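Local atomic coordinates of uncharacterized protein (Staphylococcus aureus subsp. aureus Mu50, PDB entry 4EBG), a protein that is of unknown function, a secreted member of the DUF4467 family with a cystatin-like fold. Residues Lys4-Val9 / Ile31-Ser36. Residues are numbered along the deposited sequence; the frame is centred on the assembly and turned at random.
With PO4 (phosphate ion), chain D.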
ATOM      1  N   LYS B   4       3.904   5.181  24.189  1.00 14.47           N
ATOM      2  CA  LYS B   4       4.931   5.674  23.250  0.60 17.75           C
ATOM      3  C   LYS B   4       5.092   4.681  22.091  1.00 17.19           C
ATOM      4  O   LYS B   4       5.179   5.058  20.922  1.00 18.05           O
ATOM      5  CB  LYS B   4       6.278   5.893  23.965  0.60 19.96           C
ATOM      6  CG  LYS B   4       7.473   6.198  23.030  0.60 23.89           C
ATOM      7  CD  LYS B   4       8.709   6.658  23.783  0.60 26.29           C
ATOM      8  CE  LYS B   4       9.980   6.324  23.010  0.60 28.08           C
ATOM      9  NZ  LYS B   4      11.192   7.048  23.522  0.60 32.21           N
ATOM     10  N   ASP B   5       5.133   3.398  22.419  1.00 14.33           N
ATOM     11  CA  ASP B   5       5.285   2.379  21.408  1.00 14.34           C
ATOM     12  C   ASP B   5       4.027   2.136  20.612  1.00 11.84           C
ATOM     13  O   ASP B   5       4.093   1.887  19.420  1.00 12.99           O
ATOM     14  CB  ASP B   5       5.882   1.109  21.994  1.00 17.40           C
ATOM     15  CG  ASP B   5       7.398   1.267  22.298  1.00 23.17           C
ATOM     16  OD1 ASP B   5       8.047   2.269  21.874  1.00 25.13           O
ATOM     17  OD2 ASP B   5       7.935   0.394  22.978  1.00 28.22           O
ATOM     18  N   ILE B   6       2.874   2.219  21.247  1.00 11.58           N
ATOM     19  CA  ILE B   6       1.627   2.163  20.497  1.00 11.22           C
ATOM     20  C   ILE B   6       1.572   3.328  19.485  1.00 12.57           C
ATOM     21  O   ILE B   6       1.128   3.124  18.348  1.00 11.83           O
ATOM     22  CB  ILE B   6       0.415   2.177  21.447  1.00 11.46           C
ATOM     23  CG1 ILE B   6       0.393   0.897  22.320  1.00 12.45           C
ATOM     24  CG2 ILE B   6      -0.865   2.336  20.714  1.00 13.42           C
ATOM     25  CD1 ILE B   6      -0.536   1.036  23.546  1.00 12.72           C
ATOM     26  N   ASP B   7       2.012   4.516  19.896  1.00 13.47           N
ATOM     27  CA  ASP B   7       2.032   5.635  18.996  1.00 14.37           C
ATOM     28  C   ASP B   7       2.911   5.350  17.755  1.00 13.54           C
ATOM     29  O   ASP B   7       2.576   5.734  16.654  1.00 14.12           O
ATOM     30  CB  ASP B   7       2.600   6.869  19.735  1.00 17.11           C
ATOM     31  CG  ASP B   7       1.600   7.534  20.695  1.00 21.18           C
ATOM     32  OD1 ASP B   7       0.396   7.269  20.595  1.00 24.07           O
ATOM     33  OD2 ASP B   7       2.035   8.360  21.539  1.00 32.54           O
ATOM     34  N   LYS B   8       4.057   4.705  17.962  1.00 12.80           N
ATOM     35  CA  LYS B   8       4.925   4.306  16.877  1.00 13.30           C
ATOM     36  C   LYS B   8       4.206   3.379  15.910  1.00 12.03           C
ATOM     37  O   LYS B   8       4.408   3.483  14.709  1.00 15.05           O
ATOM     38  CB  LYS B   8       6.212   3.647  17.384  1.00 14.19           C
ATOM     39  CG  LYS B   8       7.124   4.578  18.196  1.00 17.93           C
ATOM     40  CD  LYS B   8       8.336   3.855  18.707  1.00 19.50           C
ATOM     41  CE  LYS B   8       9.206   4.712  19.636  1.00 22.78           C
ATOM     42  NZ  LYS B   8      10.147   3.869  20.450  1.00 28.03           N
ATOM     43  N   VAL B   9       3.471   2.426  16.461  1.00 11.98           N
ATOM     44  CA  VAL B   9       2.704   1.474  15.645  1.00 10.68           C
ATOM     45  C   VAL B   9       1.685   2.200  14.778  1.00 10.88           C
ATOM     46  O   VAL B   9       1.624   1.973  13.556  1.00 11.30           O
ATOM     47  CB  VAL B   9       2.060   0.359  16.529  1.00 11.03           C
ATOM     48  CG1 VAL B   9       1.072  -0.447  15.715  1.00 11.58           C
ATOM     49  CG2 VAL B   9       3.162  -0.558  17.099  1.00 12.25           C
ATOM     50  N   ILE B  31      -6.113   6.513  10.414  1.00 11.77           N
ATOM     51  CA  ILE B  31      -6.392   5.476  11.381  1.00 11.70           C
ATOM     52  C   ILE B  31      -6.136   6.066  12.773  1.00 11.85           C
ATOM     53  O   ILE B  31      -5.062   6.630  13.012  1.00 13.57           O
ATOM     54  CB  ILE B  31      -5.518   4.224  11.168  1.00 11.49           C
ATOM     55  CG1 ILE B  31      -5.665   3.652   9.737  1.00 13.00           C
ATOM     56  CG2 ILE B  31      -5.792   3.177  12.235  1.00 13.86           C
ATOM     57  CD1 ILE B  31      -7.066   3.208   9.373  1.00 13.35           C
ATOM     58  N   LYS B  32      -7.104   5.868  13.661  1.00 11.63           N
ATOM     59  CA  LYS B  32      -7.012   6.403  15.026  1.00 10.99           C
ATOM     60  C   LYS B  32      -7.154   5.280  16.054  1.00 11.24           C
ATOM     61  O   LYS B  32      -8.031   4.466  15.956  1.00 11.21           O
ATOM     62  CB  LYS B  32      -8.109   7.433  15.239  1.00 13.95           C
ATOM     63  CG  LYS B  32      -8.015   8.657  14.319  1.00 13.81           C
ATOM     64  CD  LYS B  32      -9.246   9.522  14.327  1.00 14.94           C
ATOM     65  CE  LYS B  32     -10.406   9.016  13.460  1.00 14.83           C
ATOM     66  NZ  LYS B  32     -10.192   9.174  11.965  1.00 17.64           N
ATOM     67  N   GLN B  33      -6.299   5.337  17.067  1.00 11.89           N
ATOM     68  CA  GLN B  33      -6.319   4.346  18.140  1.00 11.50           C
ATOM     69  C   GLN B  33      -7.706   4.240  18.796  1.00 11.31           C
ATOM     70  O   GLN B  33      -8.153   3.157  19.140  1.00 11.67           O
ATOM     71  CB  GLN B  33      -5.233   4.668  19.157  1.00 12.67           C
ATOM     72  CG  GLN B  33      -5.175   3.704  20.327  1.00 12.06           C
ATOM     73  CD  GLN B  33      -4.026   4.045  21.274  1.00 15.11           C
ATOM     74  OE1 GLN B  33      -3.132   4.764  20.906  1.00 15.84           O
ATOM     75  NE2 GLN B  33      -4.047   3.474  22.488  1.00 17.24           N
ATOM     76  N   GLU B  34      -8.373   5.369  19.017  1.00 11.57           N
ATOM     77  CA  GLU B  34      -9.645   5.379  19.737  1.00 11.71           C
ATOM     78  C   GLU B  34     -10.808   4.792  18.921  1.00 11.75           C
ATOM     79  O   GLU B  34     -11.843   4.538  19.458  1.00 13.95           O
ATOM     80  CB  GLU B  34     -10.022   6.778  20.201  1.00 14.18           C
ATOM     81  CG  GLU B  34     -10.398   7.741  19.067  1.00 16.73           C
ATOM     82  CD  GLU B  34      -9.243   8.610  18.567  1.00 19.84           C
ATOM     83  OE1 GLU B  34      -8.043   8.190  18.738  1.00 18.76           O
ATOM     84  OE2 GLU B  34      -9.548   9.721  18.001  1.00 20.62           O
ATOM     85  N   ASP B  35     -10.590   4.521  17.647  1.00 10.95           N
ATOM     86  CA  ASP B  35     -11.549   3.846  16.783  1.00 12.21           C
ATOM     87  C   ASP B  35     -11.071   2.442  16.398  1.00 12.58           C
ATOM     88  O   ASP B  35     -11.621   1.811  15.473  1.00 15.14           O
ATOM     89  CB  ASP B  35     -11.787   4.660  15.524  1.00 13.30           C
ATOM     90  CG  ASP B  35     -12.458   5.988  15.784  1.00 15.75           C
ATOM     91  OD1 ASP B  35     -13.163   6.125  16.811  1.00 18.68           O
ATOM     92  OD2 ASP B  35     -12.280   6.884  14.949  1.00 17.59           O
ATOM     93  N   SER B  36     -10.034   1.954  17.081  1.00 10.83           N
ATOM     94  CA  SER B  36      -9.368   0.712  16.717  1.00  9.60           C
ATOM     95  C   SER B  36      -9.304  -0.186  17.960  1.00 10.62           C
ATOM     96  O   SER B  36      -9.708   0.236  19.071  1.00 11.34           O
ATOM     97  CB  SER B  36      -7.989   1.021  16.186  1.00 10.62           C
ATOM     98  OG  SER B  36      -8.046   1.879  15.039  1.00 11.45           O
TER
HETATM   99  P   PO4 D 200     -13.775   8.686  10.786  1.00 18.89           P
HETATM  100  O1  PO4 D 200     -14.704   7.470  10.738  1.00 28.38           O
HETATM  101  O2  PO4 D 200     -14.227   9.424  11.984  1.00 22.13           O
HETATM  102  O3  PO4 D 200     -12.355   8.151  10.868  1.00 15.47           O
HETATM  103  O4  PO4 D 200     -14.045   9.464   9.469  1.00 22.04           O
HETATM  104  O   HOH W   1      -1.898   6.100  18.751  1.00 27.72           O
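Gln33 reaches from segment 31-36, between helix 3-23 and strand 37-41, to the helix, where the CG2 methyl of Ile6 packs on the face of its amide. A fully extended chain (chi1 179°) carries the amide there. The two side chains meet at about a right angle: Gln33 OE1 lies 3.3 Å from Ile6 CG2, and Gln33 CD 3.6 Å from the same methyl. Glutamine suits this place, since the flat face of its amide takes the methyl while OE1 and NE2 keep their hydrogen bonds.

Asp7 points its CB away from segment 31-36, yet its carboxylate joins in through water. One water donates to Gln33 OE1 at 2.8 Å and to Asp7 OD1 at 3.2 Å, linking two acceptors that could not bond each other directly. Gln3 NE2 bonds to both oxygens as well, and Gln33 NE2 bonds to Asp93, so both ends of the amide are engaged and its flip is settled.

The 3-10 turn at Gln33-Glu34 is closed on Lys32 O: Ser36 OG gives it a hydrogen bond of 2.7 Å from above the carbonyl plane, while Asp35 N arrives from the opposite face. Lys32 NZ bonds to Asp30 O and, at 2.6 Å, to O3 of a phosphate, probably from the crystallisation liquor, which Lys28 also holds.

Ile6, buried and branched, packs between helix 3-23 and strand 37-41, against Thr38 and Val40. Gln33 also touches Thr38 and Tyr10, so the contact ties the loop entering strand 37-41 to the long N-terminal helix, which packs on the antiparallel sheet, consistent with the cystatin-like fold, with Asp93 of strand 91-94 alongside.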